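Type IV pilin structural subunit (Pseudomonas aeruginosa, PDB 3JYZ) serves as a structural pilin subunit of the type IV pilus, probably polymerising into the thin surface filaments used for attachment and twitching motility. Local coordinates at residues Gly29-Ser32 and Thr33-Thr37; Leu61-Ala64 and Gly65-Val69; Ala104-Ala108 and Ala109-Gly113; Ala125-Ala129 and Gln130-Gly134. All blocks are in the same frame, centred on the assembly; numbering follows the deposited sequence.

Contact 1. Residues Gly29-Ser32 and Thr33-Thr37; sequences GSAS and TADLT
Ser32 and Asp35 meet where the chain enters helix 33-49. From Ser32 CB the short side chain turns back over the helix start: OG sits between the backbone N and the carbonyl carbon (chi1 70°), and there it accepts the amide of Asp35, with OG 3.1 Å from Asp35 N and an N-H...O angle of 156°. Serine suits the place because its hydroxyl, one carbon from the backbone, can take up an amide that has no earlier helical carbonyl to bond.

Asp35 CB rests 3.5 Å from Ser32 O. Beyond it the carboxylate carbon passes close to Ser32 OG, and the two oxygens part company. OD2 comes within 3.3 Å of Ala31 CB and accepts from a water that in turn accepts from Ala31 N. OD1 pairs with Arg38, one turn further along the helix. A negative group in the first turn should also be favoured by the helix dipole.

On the buried side, Gly29 O is 3.1 Å from Leu36 CB and 3.4 Å from Leu36 CD1, while Leu36 N donates to Ser32 O at 3.0 Å, the first i to i+4 bond. Together the hydroxyl acceptor and the acid three residues on are typical of a helix N-terminus with a serine N-cap.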
loop_
_atom_site.group_PDB
_atom_site.type_symbol
_atom_site.label_atom_id
_atom_site.label_comp_id
_atom_site.label_asym_id
_atom_site.label_seq_id
_atom_site.Cartn_x
_atom_site.Cartn_y
_atom_site.Cartn_z
ATOM N N GLY A 29 3.314 13.714 -5.686
ATOM C CA GLY A 29 3.943 12.597 -6.363
ATOM C C GLY A 29 3.286 12.103 -7.629
ATOM O O GLY A 29 3.627 11.033 -8.123
ATOM N N SER A 30 2.351 12.872 -8.178
ATOM C CA SER A 30 1.640 12.395 -9.356
ATOM C C SER A 30 1.542 13.314 -10.576
ATOM O O SER A 30 0.860 12.980 -11.540
ATOM C CB SER A 30 0.239 11.994 -8.884
ATOM O OG SER A 30 -0.359 13.034 -8.143
ATOM N N ALA A 31 2.236 14.446 -10.551
ATOM C CA ALA A 31 2.188 15.367 -11.690
ATOM C C ALA A 31 3.144 14.926 -12.795
ATOM O O ALA A 31 2.962 15.280 -13.959
ATOM C CB ALA A 31 2.497 16.790 -11.253
ATOM N N SER A 32 4.150 14.138 -12.424
ATOM C CA SER A 32 5.186 13.706 -13.359
ATOM C C SER A 32 6.007 12.579 -12.748
ATOM O O SER A 32 5.965 12.363 -11.539
ATOM C CB SER A 32 6.124 14.867 -13.671
ATOM O OG SER A 32 6.913 15.182 -12.536
ATOM N N THR A 33 6.761 11.876 -13.587
ATOM C CA THR A 33 7.656 10.830 -13.121
ATOM C C THR A 33 8.686 11.403 -12.156
ATOM O O THR A 33 9.009 10.782 -11.143
ATOM C CB THR A 33 8.372 10.133 -14.289
ATOM O OG1 THR A 33 7.405 9.408 -15.059
ATOM C CG2 THR A 33 9.424 9.154 -13.775
ATOM N N ALA A 34 9.187 12.595 -12.464
ATOM C CA ALA A 34 10.141 13.267 -11.587
ATOM C C ALA A 34 9.570 13.514 -10.192
ATOM O O ALA A 34 10.270 13.333 -9.196
ATOM C CB ALA A 34 10.604 14.586 -12.213
ATOM N N ASP A 35 8.306 13.928 -10.129
ATOM C CA ASP A 35 7.641 14.184 -8.853
ATOM C C ASP A 35 7.422 12.886 -8.078
ATOM O O ASP A 35 7.604 12.842 -6.861
ATOM C CB ASP A 35 6.293 14.872 -9.059
ATOM C CG ASP A 35 6.424 16.346 -9.399
ATOM O OD1 ASP A 35 7.557 16.863 -9.457
ATOM O OD2 ASP A 35 5.374 16.991 -9.605
ATOM N N LEU A 36 7.001 11.841 -8.783
ATOM C CA LEU A 36 6.783 10.543 -8.149
ATOM C C LEU A 36 8.095 10.000 -7.580
ATOM O O LEU A 36 8.127 9.356 -6.528
ATOM C CB LEU A 36 6.185 9.561 -9.155
ATOM C CG LEU A 36 5.938 8.130 -8.669
ATOM C CD1 LEU A 36 5.147 8.085 -7.355
ATOM C CD2 LEU A 36 5.223 7.342 -9.767
ATOM N N THR A 37 9.181 10.264 -8.292
ATOM C CA THR A 37 10.499 9.825 -7.862
ATOM C C THR A 37 10.916 10.580 -6.613
ATOM O O THR A 37 11.408 9.987 -5.650
ATOM C CB THR A 37 11.501 10.050 -8.991
ATOM O OG1 THR A 37 11.127 9.219 -10.096
ATOM C CG2 THR A 37 12.917 9.694 -8.554
HETATM O O HOH W 1 2.726 15.940 -8.188
#

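Contact 2. Residues Leu61-Ala64 and Gly65-Val69; sequences LMDA and GNTGV
Met62, a selenomethionine here, ends strand 57-62 by laying its terminal methyl on the loop that follows: CE is 3.8 Å from Gly68 CA. The side chain runs out and then bends at its last torsion (chi3 63°), which turns the methyl back over the glycine. At the positive phi of Gly68 a beta carbon would crowd the preceding carbonyl O. A long, flexible, apolar chain suits the buried place of Met62, where it also touches Thr40 of helix 33-49. Met62 CA makes a C-H...O contact with Val69 O.

Asp63 N donates to that same oxygen, at 2.8 Å from Val69 O and nearly along the C=O axis. This bond closes the loop joining two antiparallel strands, 57-62 and 70-74, and within the connection of this beta hairpin Asp63 to Asn66 form a type I turn. The turn bond runs from Asn66 N to Asp63 O, 3.0 Å, with the donor well above the carbonyl plane. A water also donates to Asp63 O and accepts from Gly68 N, bridging the loop.

The Asp63 side chain leaves with CG anti to the backbone N (chi1 -177°), folding the carboxylate over the turn. OD1 accepts from Gly65 N at 2.7 Å, met from above the carboxylate plane, an Asx turn overlapping the type I turn. Asp63 CB lies 3.2 Å from Thr67 OG1, the two side chains crossing at a slant; that hydroxyl receives a weak bond from Val69 N.

Ala64 turns its small CB outward at the exposed corner, and Asn66 takes a positive phi (69°) well tolerated by asparagine.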
loop_
_atom_site.group_PDB
_atom_site.type_symbol
_atom_site.label_atom_id
_atom_site.label_comp_id
_atom_site.label_asym_id
_atom_site.label_seq_id
_atom_site.Cartn_x
_atom_site.Cartn_y
_atom_site.Cartn_z
ATOM N N LEU A 61 6.828 1.367 3.098
ATOM C CA LEU A 61 7.826 1.821 2.130
ATOM C C LEU A 61 7.286 1.862 0.709
ATOM O O LEU A 61 6.600 0.939 0.262
ATOM C CB LEU A 61 9.068 0.927 2.185
ATOM C CG LEU A 61 9.938 1.131 3.429
ATOM C CD1 LEU A 61 10.952 0.001 3.550
ATOM C CD2 LEU A 61 10.640 2.488 3.412
HETATM N N MSE A 62 7.626 2.929 -0.007
HETATM C CA MSE A 62 7.313 3.020 -1.427
HETATM C C MSE A 62 8.382 2.312 -2.247
HETATM O O MSE A 62 9.567 2.362 -1.928
HETATM C CB MSE A 62 7.213 4.476 -1.859
HETATM C CG MSE A 62 6.043 5.186 -1.235
HETATM SE SE MSE A 62 5.935 7.063 -1.730
HETATM C CE MSE A 62 5.669 6.905 -3.637
ATOM N N ASP A 63 7.950 1.639 -3.302
ATOM C CA ASP A 63 8.863 0.873 -4.138
ATOM C C ASP A 63 10.075 1.713 -4.543
ATOM O O ASP A 63 9.922 2.847 -4.997
ATOM C CB ASP A 63 8.096 0.400 -5.366
ATOM C CG ASP A 63 8.924 -0.470 -6.268
ATOM O OD1 ASP A 63 9.645 0.090 -7.120
ATOM O OD2 ASP A 63 8.823 -1.708 -6.150
ATOM N N ALA A 64 11.275 1.154 -4.394
ATOM C CA ALA A 64 12.489 1.919 -4.662
ATOM C C ALA A 64 12.644 2.252 -6.145
ATOM O O ALA A 64 13.395 3.158 -6.505
ATOM C CB ALA A 64 13.722 1.169 -4.145
ATOM N N GLY A 65 11.923 1.528 -6.992
ATOM C CA GLY A 65 11.933 1.784 -8.424
ATOM C C GLY A 65 10.905 2.819 -8.841
ATOM O O GLY A 65 10.592 2.957 -10.024
ATOM N N ASN A 66 10.354 3.527 -7.858
ATOM C CA ASN A 66 9.512 4.691 -8.121
ATOM C C ASN A 66 8.166 4.379 -8.770
ATOM O O ASN A 66 7.618 5.206 -9.505
ATOM C CB ASN A 66 10.297 5.731 -8.934
ATOM C CG ASN A 66 11.605 6.107 -8.261
ATOM O OD1 ASN A 66 12.696 5.828 -8.780
ATOM N ND2 ASN A 66 11.508 6.713 -7.088
ATOM N N THR A 67 7.617 3.206 -8.474
ATOM C CA THR A 67 6.320 2.835 -9.041
ATOM C C THR A 67 5.155 3.372 -8.217
ATOM O O THR A 67 4.013 3.372 -8.691
ATOM C CB THR A 67 6.154 1.324 -9.165
ATOM O OG1 THR A 67 6.141 0.739 -7.853
ATOM C CG2 THR A 67 7.290 0.721 -9.978
ATOM N N GLY A 68 5.440 3.806 -6.988
ATOM C CA GLY A 68 4.408 4.305 -6.090
ATOM C C GLY A 68 3.735 3.204 -5.279
ATOM O O GLY A 68 2.899 3.486 -4.412
ATOM N N VAL A 69 4.100 1.951 -5.543
ATOM C CA VAL A 69 3.532 0.823 -4.800
ATOM C C VAL A 69 4.057 0.789 -3.365
ATOM O O VAL A 69 5.264 0.862 -3.144
ATOM C CB VAL A 69 3.815 -0.515 -5.495
ATOM C CG1 VAL A 69 3.367 -1.691 -4.606
ATOM C CG2 VAL A 69 3.107 -0.567 -6.846
HETATM O O HOH W 2 7.635 4.409 -5.313
#

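Contact 3. Residues Ala104-Ala108 and Ala109-Gly113; sequences ATAVA and AGTRG
Ala106 and Thr111 meet through their beta carbons, 4.1 Å apart from CB to CB, where the chain leaves helix 103-109. The threonine is turned so that OG1 is anti to its carbonyl carbon (chi1 -55°), which sets the hydroxyl beside the backbone N and 3.7 Å from Ala106 O, while the methyl CG2 stands anti to the backbone N. The small methyl of Ala106 lets the returning chain lie close to the last turn. Ala109 lays its CB 3.6 Å from Thr105 O, another place where a short side chain fits against a helix end.

Beneath these side chains the backbone forms a Schellman motif. Thr111 N donates to Ala106 O at 2.9 Å, and Gly110 N to Val107 O at 3.1 Å, the latter arriving far above the carbonyl plane. Gly110 takes a positive phi of 75°, easy for a residue with no side chain. Further on, Gly110 O lies over one face of the Arg112 guanidinium, 3.5 Å above its plane and toward the rim, and Arg112 NH1 bonds to Ala31 O.

Ala106 and Val107 pack on Ile94 of strand 87-95, and a short loop, 110-113, leads from the helix to strand 114-120.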
loop_
_atom_site.group_PDB
_atom_site.type_symbol
_atom_site.label_atom_id
_atom_site.label_comp_id
_atom_site.label_asym_id
_atom_site.label_seq_id
_atom_site.Cartn_x
_atom_site.Cartn_y
_atom_site.Cartn_z
ATOM N N ALA A 104 2.469 4.674 -12.179
ATOM C CA ALA A 104 3.735 5.028 -12.822
ATOM C C ALA A 104 3.541 5.228 -14.322
ATOM O O ALA A 104 4.125 6.126 -14.917
ATOM C CB ALA A 104 4.786 3.964 -12.560
ATOM N N THR A 105 2.725 4.380 -14.929
ATOM C CA THR A 105 2.471 4.474 -16.359
ATOM C C THR A 105 1.672 5.728 -16.678
ATOM O O THR A 105 1.986 6.474 -17.604
ATOM C CB THR A 105 1.712 3.234 -16.818
ATOM O OG1 THR A 105 2.499 2.087 -16.508
ATOM C CG2 THR A 105 1.445 3.279 -18.322
ATOM N N ALA A 106 0.640 5.971 -15.887
ATOM C CA ALA A 106 -0.190 7.149 -16.076
ATOM C C ALA A 106 0.581 8.456 -15.909
ATOM O O ALA A 106 0.406 9.389 -16.693
ATOM C CB ALA A 106 -1.368 7.104 -15.123
ATOM N N VAL A 107 1.384 8.465 -14.929
ATOM C CA VAL A 107 2.134 9.695 -14.693
ATOM C C VAL A 107 3.132 9.943 -15.819
ATOM O O VAL A 107 3.330 11.086 -16.228
ATOM C CB VAL A 107 2.836 9.740 -13.315
ATOM C CG1 VAL A 107 3.698 10.996 -13.188
ATOM C CG2 VAL A 107 1.830 9.631 -12.180
ATOM N N ALA A 108 3.773 8.988 -16.290
ATOM C CA ALA A 108 4.701 9.123 -17.416
ATOM C C ALA A 108 3.983 9.656 -18.653
ATOM O O ALA A 108 4.553 10.436 -19.418
ATOM C CB ALA A 108 5.366 7.800 -17.730
ATOM N N ALA A 109 2.735 9.237 -18.838
ATOM C CA ALA A 109 1.946 9.646 -19.998
ATOM C C ALA A 109 1.273 11.005 -19.815
ATOM O O ALA A 109 0.715 11.560 -20.761
ATOM C CB ALA A 109 0.899 8.586 -20.319
ATOM N N GLY A 110 1.305 11.530 -18.598
ATOM C CA GLY A 110 0.628 12.776 -18.286
ATOM C C GLY A 110 -0.879 12.622 -18.181
ATOM O O GLY A 110 -1.627 13.596 -18.316
ATOM N N THR A 111 -1.333 11.399 -17.924
ATOM C CA THR A 111 -2.762 11.126 -17.840
ATOM C C THR A 111 -3.342 11.727 -16.568
ATOM O O THR A 111 -2.896 11.409 -15.469
ATOM C CB THR A 111 -3.053 9.619 -17.847
ATOM O OG1 THR A 111 -2.460 9.023 -19.003
ATOM C CG2 THR A 111 -4.557 9.371 -17.877
ATOM N N ARG A 112 -4.358 12.546 -16.707
ATOM C CA ARG A 112 -4.903 13.217 -15.575
ATOM C C ARG A 112 -6.122 12.431 -15.016
ATOM O O ARG A 112 -6.771 11.798 -15.712
ATOM C CB ARG A 112 -5.300 14.672 -15.900
ATOM C CG ARG A 112 -4.172 15.671 -16.170
ATOM C CD ARG A 112 -2.883 15.452 -15.363
ATOM N NE ARG A 112 -1.842 16.401 -15.805
ATOM C CZ ARG A 112 -0.532 16.228 -15.703
ATOM N NH1 ARG A 112 -0.025 15.180 -15.112
ATOM N NH2 ARG A 112 0.267 17.158 -16.182
ATOM N N GLY A 113 -6.338 12.526 -13.744
ATOM C CA GLY A 113 -7.435 11.816 -13.120
ATOM C C GLY A 113 -7.223 11.714 -11.628
ATOM O O GLY A 113 -6.347 12.370 -11.067
#

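Contact 4. Residues Ala125-Ala129 and Gln130-Gly134; sequences ATATA and QGFTG
Apolar contact joins Ala127 and Phe132, the alanine CB lying 4.2 Å from ring atom CD1. Phe132 CG is anti to its carbonyl carbon (chi1 -67°), and this brings the ring edge to Ala127 O, which lies in the ring plane 3.4 Å from CD1. Both residues also rest on Ala118 of strand 114-120, and Arg100 makes a cation-pi interaction with the ring.

Van der Waals packing sets Thr126 and Gln130 alongside, pointing the same way, with Thr126 CG2 3.7 Å from Gln130 OE1. Glutamine suits this exposed place: its methylenes cover Thr126 O (3.4 Å from Gln130 CG) and its end is a polar amide.

Among backbone hydrogen bonds, Phe132 N donates to Ala127 O at 3.0 Å and Gly131 N to Thr128 O, from well above the carbonyl plane. With the positive phi of Gly131 (93°), suited to a residue lacking CB, they make a Schellman motif closing helix 125-129.

One water donates to both Thr128 O and Phe132 O, another to Phe132 O and Thr128 OG1, which also bonds to Asn124 O. The ring is thus buried against strand 114-120, while water binds the carbonyls of Thr128 and Phe132 and joins the Thr128 hydroxyl to the latter.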
loop_
_atom_site.group_PDB
_atom_site.type_symbol
_atom_site.label_atom_id
_atom_site.label_comp_id
_atom_site.label_asym_id
_atom_site.label_seq_id
_atom_site.Cartn_x
_atom_site.Cartn_y
_atom_site.Cartn_z
ATOM N N ALA A 125 -9.073 -10.927 -3.627
ATOM C CA ALA A 125 -10.448 -11.046 -4.103
ATOM C C ALA A 125 -11.192 -9.710 -4.113
ATOM O O ALA A 125 -11.989 -9.452 -5.017
ATOM C CB ALA A 125 -11.223 -12.077 -3.281
ATOM N N THR A 126 -10.962 -8.868 -3.112
ATOM C CA THR A 126 -11.696 -7.615 -3.035
ATOM C C THR A 126 -11.251 -6.655 -4.117
ATOM O O THR A 126 -12.082 -6.107 -4.835
ATOM C CB THR A 126 -11.553 -6.975 -1.651
ATOM O OG1 THR A 126 -12.120 -7.858 -0.681
ATOM C CG2 THR A 126 -12.265 -5.628 -1.594
ATOM N N ALA A 127 -9.941 -6.472 -4.255
ATOM C CA ALA A 127 -9.426 -5.603 -5.308
ATOM C C ALA A 127 -9.883 -6.099 -6.677
ATOM O O ALA A 127 -10.254 -5.304 -7.547
ATOM C CB ALA A 127 -7.908 -5.511 -5.247
ATOM N N THR A 128 -9.855 -7.411 -6.866
ATOM C CA THR A 128 -10.300 -7.993 -8.126
ATOM C C THR A 128 -11.767 -7.665 -8.402
ATOM O O THR A 128 -12.124 -7.277 -9.517
ATOM C CB THR A 128 -10.085 -9.514 -8.134
ATOM O OG1 THR A 128 -8.686 -9.796 -8.005
ATOM C CG2 THR A 128 -10.584 -10.126 -9.435
ATOM N N ALA A 129 -12.611 -7.804 -7.384
ATOM C CA ALA A 129 -14.029 -7.481 -7.532
ATOM C C ALA A 129 -14.259 -5.988 -7.805
ATOM O O ALA A 129 -15.247 -5.609 -8.443
ATOM C CB ALA A 129 -14.816 -7.938 -6.301
ATOM N N GLN A 130 -13.353 -5.141 -7.319
ATOM C CA GLN A 130 -13.458 -3.697 -7.521
ATOM C C GLN A 130 -12.909 -3.294 -8.885
ATOM O O GLN A 130 -12.892 -2.107 -9.228
ATOM C CB GLN A 130 -12.722 -2.942 -6.410
ATOM C CG GLN A 130 -13.409 -2.966 -5.047
ATOM C CD GLN A 130 -12.513 -2.478 -3.921
ATOM O OE1 GLN A 130 -12.981 -2.200 -2.814
ATOM N NE2 GLN A 130 -11.221 -2.352 -4.204
ATOM N N GLY A 131 -12.457 -4.284 -9.648
ATOM C CA GLY A 131 -11.989 -4.069 -11.010
ATOM C C GLY A 131 -10.501 -3.831 -11.207
ATOM O O GLY A 131 -10.065 -3.551 -12.325
ATOM N N PHE A 132 -9.713 -3.944 -10.143
ATOM C CA PHE A 132 -8.282 -3.705 -10.248
ATOM C C PHE A 132 -7.575 -4.928 -10.804
ATOM O O PHE A 132 -7.952 -6.061 -10.516
ATOM C CB PHE A 132 -7.671 -3.410 -8.885
ATOM C CG PHE A 132 -8.107 -2.120 -8.268
ATOM C CD1 PHE A 132 -9.114 -2.093 -7.315
ATOM C CD2 PHE A 132 -7.479 -0.937 -8.599
ATOM C CE1 PHE A 132 -9.503 -0.898 -6.719
ATOM C CE2 PHE A 132 -7.850 0.253 -8.011
ATOM C CZ PHE A 132 -8.862 0.285 -7.066
ATOM N N THR A 133 -6.468 -4.821 -11.651
ATOM C CA THR A 133 -5.635 -5.877 -12.184
ATOM C C THR A 133 -4.146 -5.518 -12.041
ATOM O O THR A 133 -3.787 -4.348 -12.043
ATOM C CB THR A 133 -6.024 -6.121 -13.662
ATOM O OG1 THR A 133 -5.848 -4.919 -14.413
ATOM C CG2 THR A 133 -7.437 -6.632 -13.777
ATOM N N GLY A 134 -3.410 -6.489 -11.959
ATOM C CA GLY A 134 -1.961 -6.335 -12.003
ATOM C C GLY A 134 -1.203 -6.190 -10.687
ATOM O O GLY A 134 0.022 -6.032 -10.696
HETATM O O HOH W 3 -10.408 -7.067 -11.635
HETATM O O HOH W 4 -7.190 -8.852 -10.260
#

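How the contacts relate
Contacts 1, 2 and 3 form one cluster, whereas contact 4 touches none of them, its centre about 25 Å from that of contact 1. Leu36 links the first two, its methyls packing on Met62 and Asn66, while contacts 1 and 3 meet through Val107, which packs against the loop of contact 1, and through a polar link. All four are partly buried, each with an apolar flank inside and polar or small residues outside. Contact 1 starts a helix with side-chain capping; contacts 3 and 4 end helices with a glycine and backbone bonds, differing in that only contact 4 adds an aromatic ring. Contact 2 instead joins two strands.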